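Local coordinates for SusD superfamily protein (Bacteroides fragilis NCTC 9343, PDB 3NQP), which probably binds glycans at the outer membrane of the cell, as a SusD-family partner in their uptake, at residues K33-A38 / A125-D130; I269-G274 / G375-Y380. All blocks are in the same frame, centred on the assembly; numbering follows the deposited sequence.

Interaction 1 (K33-A38 / A125-D130); sequences KHLRDA and AFYYFD. With EDO (1,2-ethanediol), chain G.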
ATOM      1  N   LYS A  33       8.552  14.776   4.909  1.00 17.10           N
ATOM      2  CA  LYS A  33       8.360  14.289   6.266  1.00 15.08           C
ATOM      3  C   LYS A  33       6.847  14.247   6.575  1.00 15.11           C
ATOM      4  O   LYS A  33       6.384  13.402   7.321  1.00 13.95           O
ATOM      5  CB  LYS A  33       9.125  15.134   7.280  1.00 17.71           C
ATOM      6  CG  LYS A  33      10.681  15.065   7.079  1.00 19.00           C
ATOM      7  CD  LYS A  33      11.456  15.573   8.274  1.00 31.17           C
ATOM      8  CE  LYS A  33      13.007  15.497   8.071  1.00 40.72           C
ATOM      9  NZ  LYS A  33      13.462  14.561   6.950  1.00 37.60           N
ATOM     10  N   HIS A  34       6.083  15.167   6.005  0.50 14.36           N
ATOM     11  CA  HIS A  34       4.638  15.151   6.187  0.50 13.45           C
ATOM     12  C   HIS A  34       4.053  13.979   5.418  0.50 13.96           C
ATOM     13  O   HIS A  34       3.025  13.416   5.811  0.50 12.85           O
ATOM     14  CB  HIS A  34       4.003  16.463   5.701  0.50 14.42           C
ATOM     15  CG  HIS A  34       4.102  17.592   6.681  0.50 17.48           C
ATOM     16  ND1 HIS A  34       4.398  18.887   6.301  0.50 24.25           N
ATOM     17  CD2 HIS A  34       3.940  17.626   8.023  0.50 23.18           C
ATOM     18  CE1 HIS A  34       4.419  19.667   7.366  0.50 20.39           C
ATOM     19  NE2 HIS A  34       4.143  18.929   8.425  0.50 20.00           N
ATOM     20  N   LEU A  35       4.692  13.618   4.306  1.00 11.50           N
ATOM     21  CA  LEU A  35       4.272  12.455   3.554  1.00 12.02           C
ATOM     22  C   LEU A  35       4.589  11.217   4.416  1.00 12.72           C
ATOM     23  O   LEU A  35       3.760  10.313   4.500  1.00 11.38           O
ATOM     24  CB  LEU A  35       4.989  12.356   2.214  1.00 13.10           C
ATOM     25  CG  LEU A  35       4.710  11.176   1.309  1.00 14.26           C
ATOM     26  CD1 LEU A  35       3.241  11.283   0.794  1.00 11.41           C
ATOM     27  CD2 LEU A  35       5.721  11.117   0.174  1.00 13.40           C
ATOM     28  N   ARG A  36       5.780  11.176   5.025  1.00 10.72           N
ATOM     29  CA  ARG A  36       6.127  10.078   5.927  1.00 11.40           C
ATOM     30  C   ARG A  36       5.044   9.914   7.007  1.00 13.98           C
ATOM     31  O   ARG A  36       4.611   8.789   7.320  1.00 15.19           O
ATOM     32  CB  ARG A  36       7.472  10.350   6.599  1.00 11.22           C
ATOM     33  CG  ARG A  36       7.879   9.349   7.663  1.00 14.24           C
ATOM     34  CD  ARG A  36       8.940   9.903   8.606  1.00 10.99           C
ATOM     35  NE  ARG A  36       8.400  11.026   9.360  1.00 19.71           N
ATOM     36  CZ  ARG A  36       9.100  12.048   9.817  1.00 20.77           C
ATOM     37  NH1 ARG A  36      10.412  12.129   9.629  1.00 21.90           N
ATOM     38  NH2 ARG A  36       8.460  12.999  10.461  1.00 22.46           N
ATOM     39  N   ASP A  37       4.624  11.037   7.581  1.00 10.63           N
ATOM     40  CA  ASP A  37       3.623  11.024   8.635  1.00 15.23           C
ATOM     41  C   ASP A  37       2.253  10.488   8.168  1.00 14.71           C
ATOM     42  O   ASP A  37       1.472  10.044   8.985  1.00 15.81           O
ATOM     43  CB  ASP A  37       3.414  12.442   9.212  1.00 13.71           C
ATOM     44  CG  ASP A  37       4.628  12.962   9.992  1.00 17.10           C
ATOM     45  OD1 ASP A  37       5.568  12.197  10.268  1.00 16.73           O
ATOM     46  OD2 ASP A  37       4.640  14.162  10.284  1.00 21.31           O
ATOM     47  N   ALA A  38       1.971  10.540   6.874  1.00 12.53           N
ATOM     48  CA  ALA A  38       0.722   9.934   6.327  1.00 13.02           C
ATOM     49  C   ALA A  38       0.885   8.512   5.816  1.00 11.11           C
ATOM     50  O   ALA A  38      -0.086   7.912   5.313  1.00 12.49           O
ATOM     51  CB  ALA A  38       0.170  10.812   5.221  1.00 12.28           C
ATOM     52  N   ALA A 125      -0.849  14.603  -7.131  1.00 12.26           N
ATOM     53  CA  ALA A 125      -1.552  13.471  -7.717  1.00 12.53           C
ATOM     54  C   ALA A 125      -1.693  12.310  -6.712  1.00 12.06           C
ATOM     55  O   ALA A 125      -2.725  11.659  -6.633  1.00 10.90           O
ATOM     56  CB  ALA A 125      -0.804  12.959  -8.970  1.00 11.38           C
ATOM     57  N   PHE A 126      -0.602  12.000  -6.023  1.00 11.65           N
ATOM     58  CA  PHE A 126      -0.578  10.898  -5.094  1.00 14.50           C
ATOM     59  C   PHE A 126      -1.663  11.050  -4.032  1.00 12.28           C
ATOM     60  O   PHE A 126      -2.417  10.124  -3.776  1.00 12.43           O
ATOM     61  CB  PHE A 126       0.795  10.803  -4.447  1.00 13.45           C
ATOM     62  CG  PHE A 126       0.881   9.771  -3.380  1.00 11.58           C
ATOM     63  CD1 PHE A 126       1.175   8.465  -3.702  1.00 17.27           C
ATOM     64  CD2 PHE A 126       0.681  10.110  -2.063  1.00 19.13           C
ATOM     65  CE1 PHE A 126       1.263   7.515  -2.730  1.00 14.89           C
ATOM     66  CE2 PHE A 126       0.767   9.158  -1.068  1.00 21.81           C
ATOM     67  CZ  PHE A 126       1.057   7.849  -1.410  1.00 17.56           C
ATOM     68  N   TYR A 127      -1.702  12.207  -3.393  1.00 11.19           N
ATOM     69  CA  TYR A 127      -2.661  12.440  -2.349  1.00 13.66           C
ATOM     70  C   TYR A 127      -4.076  12.429  -2.922  1.00 13.23           C
ATOM     71  O   TYR A 127      -4.959  11.802  -2.376  1.00  9.46           O
ATOM     72  CB  TYR A 127      -2.404  13.774  -1.660  1.00 13.29           C
ATOM     73  CG  TYR A 127      -1.261  13.774  -0.653  1.00 14.02           C
ATOM     74  CD1 TYR A 127      -1.248  12.910   0.452  1.00 13.01           C
ATOM     75  CD2 TYR A 127      -0.223  14.675  -0.769  1.00 18.36           C
ATOM     76  CE1 TYR A 127      -0.202  12.945   1.408  1.00 18.27           C
ATOM     77  CE2 TYR A 127       0.813  14.726   0.187  1.00 18.22           C
ATOM     78  CZ  TYR A 127       0.819  13.886   1.265  1.00 18.38           C
ATOM     79  OH  TYR A 127       1.859  13.986   2.183  1.00 15.03           O
ATOM     80  N   TYR A 128      -4.291  13.106  -4.039  1.00 10.39           N
ATOM     81  CA  TYR A 128      -5.646  13.135  -4.584  1.00 12.17           C
ATOM     82  C   TYR A 128      -6.148  11.769  -5.058  1.00 11.41           C
ATOM     83  O   TYR A 128      -7.353  11.544  -5.098  1.00 16.72           O
ATOM     84  CB  TYR A 128      -5.789  14.206  -5.680  1.00 12.20           C
ATOM     85  CG  TYR A 128      -6.178  15.563  -5.095  1.00  9.23           C
ATOM     86  CD1 TYR A 128      -7.432  15.772  -4.508  1.00 17.30           C
ATOM     87  CD2 TYR A 128      -5.301  16.596  -5.101  1.00 11.11           C
ATOM     88  CE1 TYR A 128      -7.788  17.009  -3.943  1.00 16.10           C
ATOM     89  CE2 TYR A 128      -5.651  17.858  -4.577  1.00 13.05           C
ATOM     90  CZ  TYR A 128      -6.893  18.059  -4.004  1.00 21.96           C
ATOM     91  OH  TYR A 128      -7.220  19.315  -3.494  1.00 20.58           O
ATOM     92  N   PHE A 129      -5.239  10.867  -5.420  1.00 11.53           N
ATOM     93  CA  PHE A 129      -5.612   9.524  -5.882  1.00 13.06           C
ATOM     94  C   PHE A 129      -6.061   8.658  -4.690  1.00 11.88           C
ATOM     95  O   PHE A 129      -7.009   7.871  -4.830  1.00 12.70           O
ATOM     96  CB  PHE A 129      -4.460   8.879  -6.666  1.00 12.17           C
ATOM     97  CG  PHE A 129      -4.761   7.499  -7.230  1.00  9.60           C
ATOM     98  CD1 PHE A 129      -5.912   7.241  -7.942  1.00 13.19           C
ATOM     99  CD2 PHE A 129      -3.845   6.460  -7.054  1.00 13.51           C
ATOM    100  CE1 PHE A 129      -6.155   5.982  -8.470  1.00 12.65           C
ATOM    101  CE2 PHE A 129      -4.069   5.206  -7.564  1.00 12.23           C
ATOM    102  CZ  PHE A 129      -5.246   4.961  -8.296  1.00 17.55           C
ATOM    103  N   ASP A 130      -5.413   8.797  -3.532  1.00 12.70           N
ATOM    104  CA  ASP A 130      -5.954   8.194  -2.294  1.00  9.61           C
ATOM    105  C   ASP A 130      -7.363   8.774  -2.016  1.00 12.36           C
ATOM    106  O   ASP A 130      -8.317   8.006  -1.749  1.00 10.13           O
ATOM    107  CB  ASP A 130      -5.037   8.400  -1.106  1.00 12.06           C
ATOM    108  CG  ASP A 130      -3.956   7.283  -0.959  1.00 15.23           C
ATOM    109  OD1 ASP A 130      -3.837   6.413  -1.847  1.00 16.59           O
ATOM    110  OD2 ASP A 130      -3.229   7.320   0.043  1.00 15.88           O
TER
HETATM  111  C1  EDO G1007      14.131  11.771   4.677  1.00 41.99           C
HETATM  112  O1  EDO G1007      13.570  12.006   5.985  1.00 45.18           O
HETATM  113  C2  EDO G1007      13.159  12.257   3.608  1.00 38.78           C
HETATM  114  O2  EDO G1007      13.033  13.680   3.742  1.00 46.66           O
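Tyr127 reaches across from one helix to the backbone of another, and its hydroxyl comes to rest on Leu35: OH of Tyr127 lies 3.2 Å from CA of Leu35. The phenol is long enough to span the gap between two helix segments whose axes approach no closer than 12.8 Å and run nearly parallel, at 20°. CG of Tyr127 stands anti to its carbonyl carbon (chi1 -78°), beside the backbone N. Leu35 meets the phenol with one branch. Its CG stands anti to the backbone N (chi1 178°), and CD1 settles obliquely against the ring, 3.6 Å from CZ of Tyr127. The same methyl also serves the neighbouring ring, meeting CE2 of Phe126 at 3.8 Å, again obliquely, so a single leucine branch is shared by two consecutive aromatic residues. Ala38 adds its CB at the edge of the Tyr127 ring, 4.4 Å from CE1 of Tyr127.

The contact is van der Waals packing, largely apolar, although the hydroxyl of Tyr127 makes its closest approach; 158 Å² is buried in all. Arg36, whose CB points away from residues 125-130, holds OD1 of Asp37 side-on through NE and NH2, with NH2 of Arg36 3.0 Å from OD1 of Asp37, while NZ of Lys33 hydrogen-bonds to O1 of a 1,2-ethanediol probably left from crystallisation. Arg91 of helix 89-102 touches Tyr127 and Ala38 and donates to His34 O, bringing a third helix to the contact. The helix pair is part of the helical scaffold of the SusD fold, which is related to TPR repeats.

Interaction 2 (I269-G274 / G375-Y380); sequences IRFLEG and GDYIFY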
ATOM      1  N   ILE A 269       9.223   5.461   1.923  1.00 11.67           N
ATOM      2  CA  ILE A 269       9.205   6.416   3.007  1.00 10.70           C
ATOM      3  C   ILE A 269      10.326   6.055   4.004  1.00 12.71           C
ATOM      4  O   ILE A 269      10.361   4.954   4.522  1.00  9.00           O
ATOM      5  CB  ILE A 269       7.858   6.375   3.751  1.00 11.54           C
ATOM      6  CG1 ILE A 269       6.697   6.819   2.828  1.00 12.99           C
ATOM      7  CG2 ILE A 269       7.906   7.186   5.052  1.00  9.31           C
ATOM      8  CD1 ILE A 269       6.794   8.251   2.299  1.00 11.98           C
ATOM      9  N   ARG A 270      11.209   6.998   4.264  1.00 13.22           N
ATOM     10  CA  ARG A 270      12.349   6.837   5.193  1.00 13.66           C
ATOM     11  C   ARG A 270      11.959   7.039   6.652  1.00 12.18           C
ATOM     12  O   ARG A 270      11.490   8.115   7.046  1.00 12.58           O
ATOM     13  CB  ARG A 270      13.471   7.824   4.794  1.00 14.05           C
ATOM     14  CG  ARG A 270      14.767   7.811   5.674  1.00 17.26           C
ATOM     15  CD  ARG A 270      15.385   6.394   5.811  1.00 21.16           C
ATOM     16  NE  ARG A 270      15.602   5.673   4.551  1.00 20.81           N
ATOM     17  CZ  ARG A 270      16.625   5.857   3.733  1.00 27.76           C
ATOM     18  NH1 ARG A 270      17.563   6.776   3.993  1.00 34.21           N
ATOM     19  NH2 ARG A 270      16.684   5.159   2.616  1.00 22.38           N
ATOM     20  N   PHE A 271      12.138   5.978   7.451  1.00 12.87           N
ATOM     21  CA  PHE A 271      12.066   6.062   8.896  1.00 13.06           C
ATOM     22  C   PHE A 271      13.525   5.956   9.351  1.00 15.26           C
ATOM     23  O   PHE A 271      14.309   5.250   8.733  1.00 17.09           O
ATOM     24  CB  PHE A 271      11.136   4.962   9.471  1.00 13.11           C
ATOM     25  CG  PHE A 271       9.653   5.288   9.276  1.00 15.47           C
ATOM     26  CD1 PHE A 271       9.024   6.256  10.068  1.00 19.23           C
ATOM     27  CD2 PHE A 271       8.927   4.704   8.275  1.00 13.68           C
ATOM     28  CE1 PHE A 271       7.698   6.603   9.865  1.00 15.05           C
ATOM     29  CE2 PHE A 271       7.624   5.044   8.048  1.00  9.34           C
ATOM     30  CZ  PHE A 271       6.987   6.002   8.851  1.00 18.34           C
ATOM     31  N   LEU A 272      13.896   6.723  10.374  1.00 16.42           N
ATOM     32  CA  LEU A 272      15.302   6.880  10.778  1.00 20.01           C
ATOM     33  C   LEU A 272      15.373   6.944  12.294  1.00 16.17           C
ATOM     34  O   LEU A 272      14.681   7.748  12.905  1.00 13.68           O
ATOM     35  CB  LEU A 272      15.881   8.167  10.165  1.00 20.25           C
ATOM     36  CG  LEU A 272      17.338   8.583  10.409  1.00 26.60           C
ATOM     37  CD1 LEU A 272      18.328   7.527   9.848  1.00 21.72           C
ATOM     38  CD2 LEU A 272      17.612   9.980   9.821  1.00 21.39           C
ATOM     39  N   GLU A 273      16.135   6.038  12.898  1.00 15.70           N
ATOM     40  CA  GLU A 273      16.369   6.076  14.343  1.00 17.13           C
ATOM     41  C   GLU A 273      16.737   7.486  14.787  1.00 18.20           C
ATOM     42  O   GLU A 273      17.490   8.186  14.126  1.00 18.57           O
ATOM     43  CB  GLU A 273      17.457   5.099  14.751  1.00 17.65           C
ATOM     44  CG  GLU A 273      17.713   5.031  16.245  1.00 19.50           C
ATOM     45  CD  GLU A 273      18.731   3.962  16.612  1.00 15.19           C
ATOM     46  OE1 GLU A 273      19.251   3.264  15.729  1.00 17.12           O
ATOM     47  OE2 GLU A 273      18.978   3.796  17.798  1.00 19.32           O
ATOM     48  N   GLY A 274      16.135   7.916  15.884  1.00 21.72           N
ATOM     49  CA  GLY A 274      16.363   9.254  16.387  1.00 22.96           C
ATOM     50  C   GLY A 274      15.599  10.359  15.718  1.00 24.25           C
ATOM     51  O   GLY A 274      15.739  11.503  16.125  1.00 24.93           O
ATOM     52  N   GLY A 375      12.062   0.360   9.915  1.00 13.53           N
ATOM     53  CA  GLY A 375      11.851  -0.190   8.575  1.00 13.81           C
ATOM     54  C   GLY A 375      11.211   0.859   7.649  1.00 13.28           C
ATOM     55  O   GLY A 375      10.300   1.553   8.061  1.00 12.33           O
ATOM     56  N   ASP A 376      11.704   1.015   6.429  1.00 12.87           N
ATOM     57  CA  ASP A 376      11.136   2.036   5.532  1.00 11.09           C
ATOM     58  C   ASP A 376       9.790   1.549   5.016  1.00 11.08           C
ATOM     59  O   ASP A 376       9.559   0.328   4.897  1.00 12.66           O
ATOM     60  CB  ASP A 376      12.048   2.285   4.323  1.00 14.13           C
ATOM     61  CG  ASP A 376      13.238   3.222   4.628  1.00 13.92           C
ATOM     62  OD1 ASP A 376      13.372   3.694   5.785  1.00 11.78           O
ATOM     63  OD2 ASP A 376      14.039   3.464   3.665  1.00 12.49           O
ATOM     64  N   TYR A 377       8.879   2.485   4.736  1.00  9.57           N
ATOM     65  CA  TYR A 377       7.577   2.104   4.156  1.00 10.27           C
ATOM     66  C   TYR A 377       7.648   2.156   2.614  1.00 11.51           C
ATOM     67  O   TYR A 377       7.609   3.242   2.017  1.00 11.49           O
ATOM     68  CB  TYR A 377       6.449   3.002   4.745  1.00 10.61           C
ATOM     69  CG  TYR A 377       5.637   2.331   5.836  1.00  8.45           C
ATOM     70  CD1 TYR A 377       6.253   1.689   6.906  1.00 12.35           C
ATOM     71  CD2 TYR A 377       4.256   2.252   5.758  1.00 12.19           C
ATOM     72  CE1 TYR A 377       5.512   1.058   7.873  1.00  7.31           C
ATOM     73  CE2 TYR A 377       3.522   1.586   6.705  1.00 12.14           C
ATOM     74  CZ  TYR A 377       4.132   0.995   7.752  1.00 10.24           C
ATOM     75  OH  TYR A 377       3.364   0.311   8.660  1.00 11.51           O
ATOM     76  N   ILE A 378       7.776   0.994   1.974  1.00 11.28           N
ATOM     77  CA  ILE A 378       7.958   0.942   0.503  1.00 10.72           C
ATOM     78  C   ILE A 378       6.595   1.150  -0.103  1.00 14.47           C
ATOM     79  O   ILE A 378       5.657   0.443   0.285  1.00 11.24           O
ATOM     80  CB  ILE A 378       8.500  -0.441   0.045  1.00 11.38           C
ATOM     81  CG1 ILE A 378       9.826  -0.719   0.762  1.00 10.94           C
ATOM     82  CG2 ILE A 378       8.555  -0.499  -1.521  1.00  6.77           C
ATOM     83  CD1 ILE A 378      10.411  -2.121   0.639  1.00 11.24           C
ATOM     84  N   PHE A 379       6.466   2.141  -0.991  1.00 12.61           N
ATOM     85  CA  PHE A 379       5.248   2.382  -1.733  1.00 11.30           C
ATOM     86  C   PHE A 379       5.281   1.682  -3.094  1.00 11.40           C
ATOM     87  O   PHE A 379       4.281   1.126  -3.494  1.00 10.65           O
ATOM     88  CB  PHE A 379       5.026   3.890  -1.946  1.00 12.11           C
ATOM     89  CG  PHE A 379       4.554   4.624  -0.732  1.00 14.21           C
ATOM     90  CD1 PHE A 379       4.377   4.002   0.492  1.00 14.24           C
ATOM     91  CD2 PHE A 379       4.314   5.976  -0.829  1.00 13.94           C
ATOM     92  CE1 PHE A 379       3.915   4.728   1.592  1.00 11.35           C
ATOM     93  CE2 PHE A 379       3.849   6.699   0.254  1.00 15.94           C
ATOM     94  CZ  PHE A 379       3.650   6.092   1.452  1.00 10.34           C
ATOM     95  N   TYR A 380       6.412   1.720  -3.805  1.00 11.25           N
ATOM     96  CA  TYR A 380       6.542   0.989  -5.075  1.00 10.94           C
ATOM     97  C   TYR A 380       7.854   0.221  -5.095  1.00 13.28           C
ATOM     98  O   TYR A 380       8.887   0.825  -4.832  1.00 11.84           O
ATOM     99  CB  TYR A 380       6.549   1.917  -6.265  1.00 13.70           C
ATOM    100  CG  TYR A 380       5.319   2.730  -6.410  1.00 11.51           C
ATOM    101  CD1 TYR A 380       4.099   2.110  -6.720  1.00 11.94           C
ATOM    102  CD2 TYR A 380       5.326   4.098  -6.203  1.00 13.66           C
ATOM    103  CE1 TYR A 380       2.961   2.806  -6.860  1.00 12.47           C
ATOM    104  CE2 TYR A 380       4.134   4.839  -6.347  1.00 19.20           C
ATOM    105  CZ  TYR A 380       2.952   4.175  -6.666  1.00 22.56           C
ATOM    106  OH  TYR A 380       1.746   4.835  -6.836  1.00 20.72           O
TER
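OD1 of Asp376 is gripped by two donors, the backbone N of Phe271 at 3.1 Å and, from outside the two segments, the ammonium of Lys260. The Phe271 N-H comes from above the carboxylate plane, 42° out of it. OD2 turns to Arg270 instead: NE of Arg270 approaches OD2 of Asp376 on the syn lone pair at 2.8 Å, nearly straight at 165°, and NH2 adds a weak second bond. Carboxylate and guanidinium are nearly coplanar, and bends at chi2 and chi3 fold the arginine back to this acid although its CB points away from residues 375-380. Two cations close to one buried carboxylate would be expected to favour its ionised form.

Beside this cluster, Ile269 and Tyr377 form an antiparallel hydrogen-bonded pair, N of Ile269 lying 2.7 Å from O of Tyr377, at the end of the two-stranded sheet 265-269/377-381. A classic beta bulge follows, where Phe379 and Tyr380 both face Phe267. Ile269 and Tyr377 share one face of this sheet, their CB atoms 3.8 Å apart. There CG1 of Ile269 sits over the Phe379 ring in a CH-pi contact, 3.9 Å from the ring centroid. Phe271 turns its edge to the face of Tyr377 in an offset edge-to-face pair, with centroids 5.7 Å apart, and the hydroxyl of Tyr377 is hydrogen-bonded with OD1 of Asn280.

The two contacts follow one another along the chain: interaction 1 closes before interaction 2 opens. Their centres nevertheless lie only about 14 Å apart, and they touch. Phe126 of helix 110-135 packs on Phe379, the two rings almost parallel, with CZ of Phe126 3.4 Å from CE2 of Phe379. From helix 21-37, Arg36 lays its aliphatic CG against Ile269 and Phe271. Helix 39-48 joins them further, since His42 meets both Phe126 and Phe379. The small sheet 265-269/377-381 is thus packed directly on the N-terminal helices, and the interface joins the N-terminal helical part of this protein to the later, C-terminal part of its SusD fold.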